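Local coordinates for protein beta-agarase AgaA (Microbulbifer thermotolerans, PDB 3WZ1) that hydrolyses the beta-1,4-galactosidic linkages of agarose as an endo-acting glycoside hydrolase, releasing mainly neoagarotetraose, at residues 126-131 against 226-231. Residues are numbered along the deposited sequence; the frame is centred on the assembly and turned at random.
With NA (sodium ion), chain C.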
ATOM      1  N   SER A 126      11.584   1.184  10.780  1.00 11.29           N
ATOM      2  CA  SER A 126      10.231   0.706  11.125  1.00 11.75           C
ATOM      3  C   SER A 126       9.483   1.535  12.166  1.00 11.41           C
ATOM      4  O   SER A 126       8.601   1.015  12.844  1.00 12.43           O
ATOM      5  CB  SER A 126      10.264  -0.762  11.578  1.00 11.92           C
ATOM      6  OG  SER A 126      10.704  -1.588  10.536  1.00 12.88           O
ATOM      7  N   THR A 127       9.798   2.829  12.278  1.00 10.79           N
ATOM      8  CA  THR A 127       9.122   3.686  13.237  1.00 11.14           C
ATOM      9  C   THR A 127       8.065   4.587  12.619  1.00 10.77           C
ATOM     10  O   THR A 127       7.205   5.070  13.330  1.00 11.00           O
ATOM     11  CB  THR A 127      10.107   4.584  14.023  1.00 11.38           C
ATOM     12  OG1 THR A 127      10.790   5.479  13.134  1.00 11.49           O
ATOM     13  CG2 THR A 127      11.110   3.728  14.799  1.00 11.97           C
ATOM     14  N   GLU A 128       8.118   4.806  11.297  1.00 10.18           N
ATOM     15  CA  GLU A 128       7.201   5.735  10.632  1.00 10.07           C
ATOM     16  C   GLU A 128       6.638   5.092   9.375  1.00  9.40           C
ATOM     17  O   GLU A 128       7.401   4.577   8.545  1.00  9.12           O
ATOM     18  CB  GLU A 128       7.905   7.068  10.321  1.00 10.65           C
ATOM     19  CG  GLU A 128       8.323   7.814  11.582  1.00 10.94           C
ATOM     20  CD  GLU A 128       9.111   9.072  11.344  1.00 11.97           C
ATOM     21  OE1 GLU A 128       9.128   9.604  10.203  1.00 11.34           O
ATOM     22  OE2 GLU A 128       9.743   9.521  12.346  1.00 12.50           O
ATOM     23  N   GLU A 129       5.310   5.129   9.250  1.00  9.19           N
ATOM     24  CA  GLU A 129       4.573   4.408   8.212  1.00  9.38           C
ATOM     25  C   GLU A 129       3.429   5.249   7.672  1.00  9.43           C
ATOM     26  O   GLU A 129       2.698   5.870   8.450  1.00  9.16           O
ATOM     27  CB  GLU A 129       4.011   3.098   8.788  1.00  9.71           C
ATOM     28  CG  GLU A 129       2.994   2.371   7.898  1.00  9.79           C
ATOM     29  CD  GLU A 129       2.545   1.029   8.453  1.00 10.04           C
ATOM     30  OE1 GLU A 129       3.162   0.523   9.423  1.00 11.35           O
ATOM     31  OE2 GLU A 129       1.572   0.457   7.921  1.00  9.93           O
ATOM     32  N   ILE A 130       3.253   5.240   6.348  1.00  9.39           N
ATOM     33  CA  ILE A 130       2.068   5.813   5.700  1.00  9.86           C
ATOM     34  C   ILE A 130       1.405   4.719   4.872  1.00  9.99           C
ATOM     35  O   ILE A 130       2.076   4.070   4.066  1.00  9.86           O
ATOM     36  CB  ILE A 130       2.437   7.010   4.814  1.00 10.22           C
ATOM     37  CG1 ILE A 130       3.035   8.128   5.682  1.00 10.28           C
ATOM     38  CG2 ILE A 130       1.223   7.540   4.052  1.00 10.49           C
ATOM     39  CD1 ILE A 130       3.728   9.240   4.917  1.00 10.61           C
ATOM     40  N   ASP A 131       0.105   4.499   5.101  1.00 10.14           N
ATOM     41  CA  ASP A 131      -0.685   3.495   4.366  1.00 11.02           C
ATOM     42  C   ASP A 131      -1.602   4.128   3.334  1.00 12.39           C
ATOM     43  O   ASP A 131      -2.612   4.777   3.706  1.00 16.36           O
ATOM     44  CB  ASP A 131      -1.527   2.709   5.343  1.00 11.41           C
ATOM     45  CG  ASP A 131      -0.709   2.148   6.446  1.00 11.40           C
ATOM     46  OD1 ASP A 131       0.209   1.350   6.101  1.00 11.40           O
ATOM     47  OD2 ASP A 131      -0.931   2.524   7.611  1.00 10.83           O
ATOM     48  N   THR A 226       9.139  15.293  15.591  1.00 13.93           N
ATOM     49  CA  THR A 226       9.629  15.337  14.213  1.00 13.52           C
ATOM     50  C   THR A 226       8.575  14.997  13.157  1.00 13.13           C
ATOM     51  O   THR A 226       8.775  15.329  11.978  1.00 12.73           O
ATOM     52  CB  THR A 226      10.834  14.405  14.010  1.00 13.58           C
ATOM     53  OG1 THR A 226      10.436  13.035  14.196  1.00 13.85           O
ATOM     54  CG2 THR A 226      11.966  14.712  14.990  1.00 14.33           C
ATOM     55  N   GLY A 227       7.486  14.350  13.565  1.00 12.04           N
ATOM     56  CA  GLY A 227       6.428  13.949  12.632  1.00 11.96           C
ATOM     57  C   GLY A 227       6.849  12.868  11.658  1.00 11.55           C
ATOM     58  O   GLY A 227       7.828  12.152  11.867  1.00 12.29           O
ATOM     59  N   LEU A 228       6.099  12.770  10.562  1.00 10.42           N
ATOM     60  CA  LEU A 228       6.376  11.778   9.514  1.00 10.85           C
ATOM     61  C   LEU A 228       7.417  12.362   8.586  1.00 10.81           C
ATOM     62  O   LEU A 228       7.099  13.032   7.609  1.00 11.02           O
ATOM     63  CB  LEU A 228       5.096  11.440   8.771  1.00 10.69           C
ATOM     64  CG  LEU A 228       4.016  10.794   9.623  1.00 10.69           C
ATOM     65  CD1 LEU A 228       2.700  10.756   8.874  1.00 10.81           C
ATOM     66  CD2 LEU A 228       4.459   9.403  10.055  1.00 11.00           C
ATOM     67  N   SER A 229       8.673  12.149   8.942  1.00 10.99           N
ATOM     68  CA  SER A 229       9.800  12.881   8.338  1.00 11.26           C
ATOM     69  C   SER A 229      10.925  12.013   7.799  1.00 11.12           C
ATOM     70  O   SER A 229      11.737  12.494   7.016  1.00 12.37           O
ATOM     71  CB  SER A 229      10.363  13.862   9.366  1.00 11.07           C
ATOM     72  OG  SER A 229      10.911  13.166  10.481  1.00 11.85           O
ATOM     73  N   LYS A 230      11.002  10.748   8.219  1.00 10.86           N
ATOM     74  CA  LYS A 230      12.059   9.862   7.776  1.00 10.66           C
ATOM     75  C   LYS A 230      11.813   9.423   6.340  1.00 10.75           C
ATOM     76  O   LYS A 230      10.652   9.323   5.910  1.00 11.03           O
ATOM     77  CB  LYS A 230      12.166   8.639   8.693  1.00 10.85           C
ATOM     78  CG  LYS A 230      12.589   9.015  10.106  1.00 11.20           C
ATOM     79  CD  LYS A 230      12.448   7.886  11.118  1.00 11.53           C
ATOM     80  CE  LYS A 230      12.958   8.386  12.458  1.00 12.06           C
ATOM     81  NZ  LYS A 230      12.837   7.438  13.596  1.00 12.29           N
ATOM     82  N   PRO A 231      12.893   9.161   5.581  1.00 10.46           N
ATOM     83  CA  PRO A 231      12.655   8.595   4.252  1.00 10.40           C
ATOM     84  C   PRO A 231      11.901   7.277   4.359  1.00 10.25           C
ATOM     85  O   PRO A 231      12.127   6.515   5.308  1.00 10.47           O
ATOM     86  CB  PRO A 231      14.056   8.362   3.709  1.00 10.85           C
ATOM     87  CG  PRO A 231      14.953   9.250   4.524  1.00 11.00           C
ATOM     88  CD  PRO A 231      14.333   9.287   5.878  1.00 11.08           C
TER
HETATM   89 NA    NA C 402      10.126  11.771  12.220  1.00 14.44          NA
HETATM   90  O   HOH W   1      10.271   8.454  14.669  1.00 14.98           O
HETATM   91  O   HOH W   2      12.728  11.790  12.445  1.00 19.80           O
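Glu-128 OE1 accepts hydrogen bonds from two backbone N-H groups, Ser-229 N at 2.9 Å and Lys-230 N at 3.0 Å. Both meet its syn side, but from opposite faces of the carboxylate plane, and the bond from Lys-230 N is nearly straight (173°). The other oxygen, OE2, binds a sodium ion at 2.3 Å. Gly-227 O, the hydroxyls of Thr-226 and Ser-229, and a water complete the ligands seen, so one acid from a strand ties down a loop distant in sequence, a worked example of a carboxylate dividing its oxygens between peptide and metal. Thr-226 OG1 is also hydrogen-bonded to Thr-223 O. The side chain of Glu-128, extended beyond CG (chi2 175°), carries the acid across to that loop. Lys-230, also extended, crosses the Glu-128 side chain at about a right angle, its CD 3.4 Å from Glu-128 OE2, and its NZ donates to Thr-127 OG1 at 2.9 Å. A water bridges NZ and Glu-128 OE2, while Asp-125 forms a salt bridge with the ammonium and a hydrogen bond with Thr-127 OG1. A methionine in place of Lys-230 would probably leave Asp-125 without this positive partner, deprive Thr-127 OG1 of its donor and break the water bridge. On the other flank, Leu-228, centre of an inverse gamma turn, lays CD1 4.1 Å from Ile-130 CG1. The side chain of Glu-129, the predicted nucleophile, leaves the backbone away from the loop and that of Glu-128 toward it, as expected of strand neighbours. In this GH16 jelly-roll catalytic domain, strand 128-135 runs between strands 116-123 and 150-158, and the sodium-bound loop leads directly into strand 232-239, whose Met-232 touches both Glu-128 and Ile-130.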